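Local coordinates for CELL division protein FTSZ (Haloferax volcanii, PDB 4B46) that controls cell shape as a tubulin-like, GTP-binding cytoskeletal protein and is essential for developing the rod-shaped cells needed for efficient swimming, at residues G232-V238 with E338-G342; A295-G301 with R328-I334. All coordinates share one frame; numbering follows the deposited sequence.

Interaction 1 of 2, residues G232-V238 with E338-G342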
ATOM      1  N   GLY A 232       1.674  -0.300  11.163  1.00 11.86           N
ATOM      2  CA  GLY A 232       2.768  -0.595  12.076  1.00 12.96           C
ATOM      3  C   GLY A 232       3.122  -2.060  11.981  1.00 15.47           C
ATOM      4  O   GLY A 232       2.276  -2.872  11.603  1.00 19.16           O
ATOM      5  N   TYR A 233       4.353  -2.418  12.332  1.00 15.27           N
ATOM      6  CA  TYR A 233       4.831  -3.775  12.060  1.00 15.68           C
ATOM      7  C   TYR A 233       6.001  -4.153  12.940  1.00 18.16           C
ATOM      8  O   TYR A 233       6.960  -3.400  13.064  1.00 20.45           O
ATOM      9  CB  TYR A 233       5.244  -3.892  10.577  1.00 14.20           C
ATOM     10  CG  TYR A 233       5.928  -5.198  10.176  1.00 16.87           C
ATOM     11  CD1 TYR A 233       7.303  -5.357  10.294  1.00 22.04           C
ATOM     12  CD2 TYR A 233       5.197  -6.250   9.621  1.00 23.77           C
ATOM     13  CE1 TYR A 233       7.931  -6.537   9.920  1.00 25.09           C
ATOM     14  CE2 TYR A 233       5.820  -7.429   9.230  1.00 24.60           C
ATOM     15  CZ  TYR A 233       7.181  -7.564   9.385  1.00 32.15           C
ATOM     16  OH  TYR A 233       7.800  -8.732   9.007  1.00 40.20           O
ATOM     17  N   ALA A 234       5.924  -5.338  13.534  1.00 19.47           N
ATOM     18  CA  ALA A 234       7.065  -5.920  14.221  1.00 23.55           C
ATOM     19  C   ALA A 234       7.065  -7.427  14.012  1.00 24.05           C
ATOM     20  O   ALA A 234       6.016  -8.042  13.854  1.00 22.41           O
ATOM     21  CB  ALA A 234       7.042  -5.576  15.709  1.00 17.16           C
ATOM     22  N   SER A 235       8.247  -8.024  13.996  1.00 25.10           N
ATOM     23  CA  SER A 235       8.344  -9.466  13.832  1.00 31.22           C
ATOM     24  C   SER A 235       9.538 -10.008  14.588  1.00 38.48           C
ATOM     25  O   SER A 235      10.474  -9.274  14.898  1.00 44.31           O
ATOM     26  CB  SER A 235       8.456  -9.836  12.354  1.00 33.37           C
ATOM     27  OG  SER A 235       9.719  -9.490  11.836  1.00 40.93           O
ATOM     28  N   GLU A 236       9.496 -11.299  14.883  1.00 38.90           N
ATOM     29  CA  GLU A 236      10.619 -11.967  15.518  1.00 40.66           C
ATOM     30  C   GLU A 236      10.571 -13.468  15.260  1.00 44.03           C
ATOM     31  O   GLU A 236       9.501 -14.040  15.023  1.00 36.34           O
ATOM     32  CB  GLU A 236      10.621 -11.697  17.019  1.00 45.86           C
ATOM     33  CG  GLU A 236       9.383 -12.164  17.735  1.00 53.25           C
ATOM     34  CD  GLU A 236       9.477 -11.957  19.226  1.00 63.87           C
ATOM     35  OE1 GLU A 236      10.602 -12.011  19.769  1.00 74.07           O
ATOM     36  OE2 GLU A 236       8.425 -11.733  19.855  1.00 64.00           O
ATOM     37  N   GLY A 237      11.740 -14.099  15.299  1.00 50.10           N
ATOM     38  CA  GLY A 237      11.851 -15.524  15.044  1.00 52.38           C
ATOM     39  C   GLY A 237      11.328 -16.372  16.188  1.00 54.41           C
ATOM     40  O   GLY A 237      10.976 -15.848  17.249  1.00 50.23           O
ATOM     41  N   VAL A 238      11.277 -17.683  15.957  1.00 62.81           N
ATOM     42  CA  VAL A 238      10.836 -18.654  16.960  1.00 62.72           C
ATOM     43  C   VAL A 238       9.385 -18.430  17.366  1.00 64.79           C
ATOM     44  O   VAL A 238       8.467 -18.722  16.598  1.00 67.34           O
ATOM     45  CB  VAL A 238      11.757 -18.657  18.205  1.00 62.63           C
ATOM     46  CG1 VAL A 238      11.030 -19.228  19.420  1.00 63.72           C
ATOM     47  CG2 VAL A 238      13.047 -19.417  17.915  1.00 64.27           C
ATOM     48  N   GLU A 338       8.551 -19.744  10.727  1.00 53.84           N
ATOM     49  CA  GLU A 338       9.587 -19.638  11.749  1.00 64.55           C
ATOM     50  C   GLU A 338       9.644 -18.230  12.337  1.00 58.62           C
ATOM     51  O   GLU A 338      10.490 -17.928  13.178  1.00 58.78           O
ATOM     52  CB  GLU A 338      10.943 -20.064  11.178  1.00 76.67           C
ATOM     53  CG  GLU A 338      10.989 -21.534  10.760  1.00 83.13           C
ATOM     54  CD  GLU A 338      12.104 -21.835   9.775  1.00 87.53           C
ATOM     55  OE1 GLU A 338      12.875 -20.909   9.443  1.00 89.11           O
ATOM     56  OE2 GLU A 338      12.207 -22.998   9.328  1.00 88.20           O
ATOM     57  N   LYS A 339       8.725 -17.378  11.889  1.00 51.21           N
ATOM     58  CA  LYS A 339       8.593 -16.025  12.416  1.00 48.25           C
ATOM     59  C   LYS A 339       7.183 -15.779  12.932  1.00 45.59           C
ATOM     60  O   LYS A 339       6.217 -16.348  12.423  1.00 39.36           O
ATOM     61  CB  LYS A 339       8.882 -14.990  11.328  1.00 48.75           C
ATOM     62  CG  LYS A 339      10.340 -14.771  11.007  1.00 51.65           C
ATOM     63  CD  LYS A 339      10.465 -13.654   9.987  1.00 60.49           C
ATOM     64  CE  LYS A 339      11.910 -13.398   9.590  1.00 67.65           C
ATOM     65  NZ  LYS A 339      12.001 -12.297   8.582  1.00 68.31           N
ATOM     66  N   VAL A 340       7.071 -14.927  13.946  1.00 40.04           N
ATOM     67  CA  VAL A 340       5.783 -14.365  14.313  1.00 34.03           C
ATOM     68  C   VAL A 340       5.816 -12.874  13.994  1.00 28.40           C
ATOM     69  O   VAL A 340       6.763 -12.173  14.354  1.00 26.18           O
ATOM     70  CB  VAL A 340       5.441 -14.590  15.799  1.00 33.70           C
ATOM     71  CG1 VAL A 340       4.079 -13.987  16.121  1.00 32.11           C
ATOM     72  CG2 VAL A 340       5.445 -16.075  16.130  1.00 32.92           C
ATOM     73  N   ALA A 341       4.799 -12.395  13.292  1.00 24.48           N
ATOM     74  CA  ALA A 341       4.736 -10.986  12.934  1.00 26.95           C
ATOM     75  C   ALA A 341       3.425 -10.376  13.408  1.00 28.83           C
ATOM     76  O   ALA A 341       2.366 -11.002  13.306  1.00 24.30           O
ATOM     77  CB  ALA A 341       4.887 -10.815  11.432  1.00 22.24           C
ATOM     78  N   GLY A 342       3.506  -9.160  13.940  1.00 25.99           N
ATOM     79  CA  GLY A 342       2.322  -8.414  14.319  1.00 20.87           C
ATOM     80  C   GLY A 342       2.182  -7.179  13.452  1.00 25.32           C
ATOM     81  O   GLY A 342       3.142  -6.422  13.286  1.00 23.62           O
TER
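G232-V238 and E338-G342 are antiparallel neighbours in the C-terminal domain of this tubulin/FtsZ-type protein, joining the ends of strands 228-237 and 339-347 well away from the nucleotide. Their short axes approach to 4.6 Å and run antiparallel, slightly splayed. A234 with G342 and E236 with V340 are hydrogen-bonded pairs; the non-hydrogen-bonded pair S235 with A341 lies between them, and G237 with K339 follows E236-V340. Each hydrogen-bonded pair makes two N-H...O=C bonds, the shortest being G342 N to A234 O at 2.7 Å. The acceptor carbonyls also receive CA-H contacts: V340 O takes one from S235 CA at 3.2 Å.

The side chains divide between two faces. A234, E236 and V340 lie on the face covered by helix 265-280, where A234 meets K277 while E236 and V340 both reach L274; E236 also touches R270. S235, A341 and K339 occupy the other face. There S235 meets A341 through its CB, 3.8 Å from A341 CB, while chi1 of 72° sets OG between its own backbone N and carbonyl carbon. Y233 comes to the same methyl from two residues earlier in the strand. Its CG stands anti to the backbone nitrogen (chi1 173°), which carries the ring beside A341, with CE2 4.1 Å from A341 CB; the Y233 side chain also packs on R193 and V196 of helix 179-198. K339 passes its CB by E236 O, then runs on fully extended. Toward the end of the pairing, V340 CG2 rests 4.0 Å from V238 O. One last backbone bond follows, V238 N to E338 O at 2.9 Å, weak because the angle at its hydrogen is only 129°.

Interaction 2 of 2, residues A295-G301 with R328-I334; sequences ALLVLAG and RGGDYPI
A295 O is gripped twice: R328 N donates to it at 2.9 Å, and a water donates to it at 2.7 Å. The same water accepts a hydrogen bond from R328 NH1, lying at the edge of the guanidinium and in its plane, so R328 reaches this one carbonyl directly through its backbone and through water with its side chain. NH1 also forms a salt bridge with E326, which should steady the group. Along the arginine's aliphatic part, L296 CD1 lies 3.7 Å from R328 CB, the two side chains meeting at about a right angle. Strands 294-301 and 326-333 run parallel here as the two arms of a beta-alpha-beta unit whose helix, 308-322, packs over L297 and D331. On the opposite face V298 meets Y332. V298 CG1, anti to its own nitrogen (chi1 177°), comes within 3.5 Å of Y332 CD2 and almost as near CE2, the side chains passing at a slant. The phenol's outer end is fixed by a hydrogen bond from Y332 OH to L197 O. A300 shares this face, its CB 4.0 Å from Y332 CB and 4.3 Å from I334 CD1. At the G301-P333 pair, the last of the parallel bridges, I334 N bonds G301 O at 2.7 Å, approaching from above the carbonyl plane, 47° out of it.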
ATOM      1  N   ALA A 295      -8.922   0.492  14.085  1.00 18.79           N
ATOM      2  CA  ALA A 295      -7.659  -0.232  14.137  1.00 13.82           C
ATOM      3  C   ALA A 295      -7.912  -1.718  13.930  1.00 14.41           C
ATOM      4  O   ALA A 295      -8.948  -2.245  14.335  1.00 16.10           O
ATOM      5  CB  ALA A 295      -6.958   0.000  15.482  1.00 15.76           C
ATOM      6  N   LEU A 296      -6.960  -2.389  13.298  1.00 14.21           N
ATOM      7  CA  LEU A 296      -7.027  -3.824  13.124  1.00 15.84           C
ATOM      8  C   LEU A 296      -5.675  -4.398  13.471  1.00 15.47           C
ATOM      9  O   LEU A 296      -4.659  -3.975  12.928  1.00 14.53           O
ATOM     10  CB  LEU A 296      -7.368  -4.181  11.679  1.00 15.12           C
ATOM     11  CG  LEU A 296      -7.238  -5.656  11.297  1.00 15.33           C
ATOM     12  CD1 LEU A 296      -8.252  -6.555  12.041  1.00 21.05           C
ATOM     13  CD2 LEU A 296      -7.391  -5.843   9.779  1.00 17.81           C
ATOM     14  N   LEU A 297      -5.674  -5.361  14.382  1.00 15.91           N
ATOM     15  CA  LEU A 297      -4.468  -6.060  14.780  1.00 20.02           C
ATOM     16  C   LEU A 297      -4.419  -7.396  14.062  1.00 17.87           C
ATOM     17  O   LEU A 297      -5.403  -8.136  14.036  1.00 17.38           O
ATOM     18  CB  LEU A 297      -4.469  -6.285  16.301  1.00 14.46           C
ATOM     19  CG  LEU A 297      -3.366  -7.179  16.852  1.00 20.07           C
ATOM     20  CD1 LEU A 297      -1.996  -6.593  16.531  1.00 19.14           C
ATOM     21  CD2 LEU A 297      -3.538  -7.368  18.371  1.00 20.51           C
ATOM     22  N   VAL A 298      -3.267  -7.707  13.485  1.00 21.02           N
ATOM     23  CA  VAL A 298      -3.084  -8.974  12.811  1.00 21.72           C
ATOM     24  C   VAL A 298      -1.821  -9.657  13.322  1.00 20.24           C
ATOM     25  O   VAL A 298      -0.730  -9.087  13.252  1.00 19.34           O
ATOM     26  CB  VAL A 298      -2.970  -8.779  11.283  1.00 24.63           C
ATOM     27  CG1 VAL A 298      -2.712 -10.116  10.597  1.00 28.08           C
ATOM     28  CG2 VAL A 298      -4.233  -8.127  10.730  1.00 24.95           C
ATOM     29  N   LEU A 299      -1.976 -10.873  13.838  1.00 21.55           N
ATOM     30  CA  LEU A 299      -0.839 -11.696  14.253  1.00 21.53           C
ATOM     31  C   LEU A 299      -0.662 -12.840  13.265  1.00 25.32           C
ATOM     32  O   LEU A 299      -1.588 -13.585  13.017  1.00 28.19           O
ATOM     33  CB  LEU A 299      -1.065 -12.273  15.651  1.00 24.17           C
ATOM     34  CG  LEU A 299      -0.540 -11.508  16.864  1.00 28.67           C
ATOM     35  CD1 LEU A 299       0.981 -11.419  16.838  1.00 32.39           C
ATOM     36  CD2 LEU A 299      -1.147 -10.129  16.926  1.00 28.53           C
ATOM     37  N   ALA A 300       0.527 -12.988  12.699  1.00 27.59           N
ATOM     38  CA  ALA A 300       0.766 -14.063  11.746  1.00 23.70           C
ATOM     39  C   ALA A 300       1.908 -14.936  12.227  1.00 31.05           C
ATOM     40  O   ALA A 300       2.950 -14.435  12.643  1.00 32.93           O
ATOM     41  CB  ALA A 300       1.078 -13.493  10.370  1.00 23.20           C
ATOM     42  N   GLY A 301       1.710 -16.246  12.174  1.00 30.51           N
ATOM     43  CA  GLY A 301       2.734 -17.171  12.608  1.00 26.91           C
ATOM     44  C   GLY A 301       2.196 -18.575  12.757  1.00 31.62           C
ATOM     45  O   GLY A 301       1.021 -18.832  12.479  1.00 33.10           O
ATOM     46  N   ARG A 328     -10.406  -4.181  15.983  1.00 18.44           N
ATOM     47  CA  ARG A 328     -10.580  -5.567  15.605  1.00 19.52           C
ATOM     48  C   ARG A 328      -9.237  -6.255  15.749  1.00 16.37           C
ATOM     49  O   ARG A 328      -8.194  -5.607  15.714  1.00 17.67           O
ATOM     50  CB  ARG A 328     -11.095  -5.679  14.164  1.00 19.94           C
ATOM     51  CG  ARG A 328     -12.472  -5.066  13.926  1.00 17.49           C
ATOM     52  CD  ARG A 328     -12.767  -4.949  12.418  1.00 16.66           C
ATOM     53  NE  ARG A 328     -14.188  -4.733  12.150  1.00 16.03           N
ATOM     54  CZ  ARG A 328     -14.781  -3.546  12.200  1.00 18.12           C
ATOM     55  NH1 ARG A 328     -14.082  -2.460  12.506  1.00 18.24           N
ATOM     56  NH2 ARG A 328     -16.079  -3.441  11.952  1.00 20.12           N
ATOM     57  N   GLY A 329      -9.261  -7.570  15.923  1.00 20.07           N
ATOM     58  CA  GLY A 329      -8.031  -8.321  16.041  1.00 21.40           C
ATOM     59  C   GLY A 329      -8.224  -9.787  15.733  1.00 28.43           C
ATOM     60  O   GLY A 329      -9.248 -10.372  16.082  1.00 33.96           O
ATOM     61  N   GLY A 330      -7.240 -10.382  15.070  1.00 23.55           N
ATOM     62  CA  GLY A 330      -7.249 -11.810  14.825  1.00 26.02           C
ATOM     63  C   GLY A 330      -5.889 -12.285  14.376  1.00 26.52           C
ATOM     64  O   GLY A 330      -4.920 -11.521  14.400  1.00 23.72           O
ATOM     65  N   ASP A 331      -5.798 -13.543  13.960  1.00 27.28           N
ATOM     66  CA  ASP A 331      -4.523 -14.034  13.453  1.00 34.35           C
ATOM     67  C   ASP A 331      -4.562 -14.717  12.093  1.00 32.58           C
ATOM     68  O   ASP A 331      -5.628 -15.053  11.574  1.00 31.45           O
ATOM     69  CB  ASP A 331      -3.832 -14.937  14.478  1.00 37.43           C
ATOM     70  CG  ASP A 331      -4.698 -16.080  14.923  1.00 39.07           C
ATOM     71  OD1 ASP A 331      -5.454 -16.627  14.087  1.00 35.22           O
ATOM     72  OD2 ASP A 331      -4.618 -16.426  16.116  1.00 41.81           O
ATOM     73  N   TYR A 332      -3.374 -14.897  11.524  1.00 33.88           N
ATOM     74  CA  TYR A 332      -3.184 -15.716  10.339  1.00 36.11           C
ATOM     75  C   TYR A 332      -2.337 -16.913  10.735  1.00 33.59           C
ATOM     76  O   TYR A 332      -1.109 -16.826  10.767  1.00 30.38           O
ATOM     77  CB  TYR A 332      -2.463 -14.936   9.237  1.00 37.42           C
ATOM     78  CG  TYR A 332      -3.316 -13.931   8.505  1.00 37.21           C
ATOM     79  CD1 TYR A 332      -4.616 -14.239   8.120  1.00 42.24           C
ATOM     80  CD2 TYR A 332      -2.813 -12.679   8.176  1.00 35.69           C
ATOM     81  CE1 TYR A 332      -5.402 -13.315   7.437  1.00 41.88           C
ATOM     82  CE2 TYR A 332      -3.591 -11.747   7.500  1.00 44.26           C
ATOM     83  CZ  TYR A 332      -4.881 -12.071   7.133  1.00 44.23           C
ATOM     84  OH  TYR A 332      -5.643 -11.150   6.452  1.00 41.90           O
ATOM     85  N   PRO A 333      -2.989 -18.032  11.063  1.00 33.07           N
ATOM     86  CA  PRO A 333      -2.222 -19.236  11.396  1.00 35.53           C
ATOM     87  C   PRO A 333      -1.476 -19.771  10.175  1.00 40.14           C
ATOM     88  O   PRO A 333      -2.093 -20.046   9.148  1.00 47.16           O
ATOM     89  CB  PRO A 333      -3.297 -20.223  11.876  1.00 34.69           C
ATOM     90  CG  PRO A 333      -4.589 -19.692  11.348  1.00 34.37           C
ATOM     91  CD  PRO A 333      -4.437 -18.207  11.268  1.00 31.35           C
ATOM     92  N   ILE A 334      -0.157 -19.901  10.291  1.00 39.65           N
ATOM     93  CA  ILE A 334       0.685 -20.356   9.190  1.00 37.57           C
ATOM     94  C   ILE A 334       1.612 -21.463   9.664  1.00 44.23           C
ATOM     95  O   ILE A 334       2.674 -21.186  10.220  1.00 48.52           O
ATOM     96  CB  ILE A 334       1.553 -19.212   8.630  1.00 38.41           C
ATOM     97  CG1 ILE A 334       0.681 -18.045   8.167  1.00 35.16           C
ATOM     98  CG2 ILE A 334       2.429 -19.705   7.481  1.00 43.82           C
ATOM     99  CD1 ILE A 334       1.482 -16.848   7.676  1.00 36.49           C
TER
HETATM  100  O   HOH W   1     -11.150  -2.052  12.761  1.00 16.71           O

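Overall arrangement
From the N terminus the chain meets strand 228-237 first, then strand 294-301, helix 308-322, strand 326-333 and finally strand 339-347. Interaction 1, tying the first of these strands to the last, closes a loop of 99 residues; interaction 2, joining the two strands of the beta-alpha-beta unit, closes one of 26 residues wholly within it, so the two nest and do not cross. In space strand 339-347 is inserted between 228-237 and 294-301, leaving 326-333 at the sheet's edge, and all four form one end of the sheet. The contacts join through a probable hydrogen bond from A300 N to A341 O, 2.8 Å, and through V340 CG1 packing on L299 CD1.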